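Local structure of inactive Zymogen C11 Protease (6MZO) at residues Leu285-Glu288 against Glu289-Asn292. The protein is the inactive zymogen of a clostripain-like (family C11) cysteine protease, which once activated probably cleaves peptide bonds. Sequence-based numbering, arbitrary orientation.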
loop_
_atom_site.group_PDB
_atom_site.type_symbol
_atom_site.label_atom_id
_atom_site.label_comp_id
_atom_site.label_asym_id
_atom_site.label_seq_id
_atom_site.Cartn_x
_atom_site.Cartn_y
_atom_site.Cartn_z
ATOM N N LEU A 285 -18.371 16.185 8.970
ATOM C CA LEU A 285 -17.954 16.695 10.276
ATOM C C LEU A 285 -17.401 18.110 10.201
ATOM O O LEU A 285 -17.573 18.890 11.154
ATOM C CB LEU A 285 -16.891 15.787 10.869
ATOM C CG LEU A 285 -17.407 14.413 11.343
ATOM C CD1 LEU A 285 -16.226 13.546 11.704
ATOM C CD2 LEU A 285 -18.311 14.569 12.586
ATOM N N ALA A 286 -16.731 18.428 9.085
ATOM C CA ALA A 286 -16.085 19.745 8.946
ATOM C C ALA A 286 -17.033 20.900 8.766
ATOM O O ALA A 286 -18.067 20.801 8.083
ATOM C CB ALA A 286 -15.107 19.719 7.729
ATOM N N THR A 287 -16.659 22.051 9.332
ATOM C CA THR A 287 -17.289 23.308 8.973
ATOM C C THR A 287 -16.866 23.615 7.515
ATOM O O THR A 287 -16.015 22.945 6.980
ATOM C CB THR A 287 -16.850 24.460 9.870
ATOM O OG1 THR A 287 -15.429 24.652 9.700
ATOM C CG2 THR A 287 -17.148 24.146 11.298
ATOM N N GLU A 288 -17.524 24.586 6.886
ATOM C CA GLU A 288 -17.189 24.924 5.511
ATOM C C GLU A 288 -15.740 25.360 5.430
ATOM O O GLU A 288 -15.009 24.953 4.523
ATOM C CB GLU A 288 -18.093 26.009 4.976
ATOM C CG GLU A 288 -17.858 26.313 3.500
ATOM C CD GLU A 288 -18.627 27.544 3.067
ATOM O OE1 GLU A 288 -18.063 28.394 2.326
ATOM O OE2 GLU A 288 -19.799 27.677 3.507
ATOM N N GLU A 289 -15.331 26.166 6.406
ATOM C CA GLU A 289 -13.947 26.641 6.452
ATOM C C GLU A 289 -12.938 25.495 6.610
ATOM O O GLU A 289 -11.953 25.383 5.868
ATOM C CB GLU A 289 -13.792 27.631 7.602
ATOM C CG GLU A 289 -12.461 28.344 7.639
ATOM C CD GLU A 289 -12.439 29.466 8.680
ATOM O OE1 GLU A 289 -11.534 29.459 9.543
ATOM O OE2 GLU A 289 -13.305 30.369 8.628
ATOM N N GLN A 290 -13.182 24.612 7.587
ATOM C CA GLN A 290 -12.342 23.426 7.754
ATOM C C GLN A 290 -12.310 22.523 6.520
ATOM O O GLN A 290 -11.267 21.958 6.173
ATOM C CB GLN A 290 -12.861 22.617 8.965
ATOM C CG GLN A 290 -12.662 23.353 10.267
ATOM C CD GLN A 290 -13.493 22.804 11.414
ATOM O OE1 GLN A 290 -14.389 21.958 11.231
ATOM N NE2 GLN A 290 -13.218 23.309 12.612
ATOM N N TYR A 291 -13.462 22.351 5.866
ATOM C CA TYR A 291 -13.530 21.512 4.675
ATOM C C TYR A 291 -12.710 22.122 3.548
ATOM O O TYR A 291 -11.996 21.368 2.852
ATOM C CB TYR A 291 -14.971 21.296 4.231
ATOM C CG TYR A 291 -15.180 20.257 3.135
ATOM C CD1 TYR A 291 -14.575 18.993 3.180
ATOM C CD2 TYR A 291 -16.029 20.524 2.086
ATOM C CE1 TYR A 291 -14.786 18.047 2.160
ATOM C CE2 TYR A 291 -16.275 19.590 1.082
ATOM C CZ TYR A 291 -15.664 18.355 1.127
ATOM O OH TYR A 291 -15.947 17.470 0.107
ATOM N N ASN A 292 -12.747 23.446 3.377
ATOM C CA ASN A 292 -11.970 24.057 2.295
ATOM C C ASN A 292 -10.484 23.872 2.597
ATOM O O ASN A 292 -9.705 23.553 1.694
ATOM C CB ASN A 292 -12.337 25.529 2.125
ATOM C CG ASN A 292 -13.709 25.712 1.452
ATOM O OD1 ASN A 292 -14.240 24.792 0.804
ATOM N ND2 ASN A 292 -14.277 26.879 1.603
HETATM O O HOH W 1 -16.224 20.804 12.790
#
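T287 and Q290 grip each other in both directions, a capping box at the start of helix 288-301. T287 is the N-cap: its OG1 sits between its own backbone N and carbonyl carbon (chi1 63°), facing forward into the first turn, where it accepts from Q290 N at 3.1 Å. In return Q290, with CG beside its own backbone N and the chain extended beyond, reaches back along the entering loop, and its OE1 takes T287 N at 3.0 Å. That bond is nearly straight at hydrogen (174°), though the donor stands above the amide plane, 38° out of it. Q290 OE1 lies 2.7 Å from a water also within bonding distance of L285 O, a probable link between loop and amide. Next to the box, A286 CB packs on Y291 CB at 3.8 Å, a small apolar contact, while the Y291 ring runs on to bond D279 through OH. Regular helix bonding starts at once, from Y291 N to T287 O (2.8 Å) and N292 N to E288 O. Q290 also touches helix 235-246. Two reciprocal bonds thus satisfy the N-H groups of T287 and Q290 and probably help to fix where this surface helix begins.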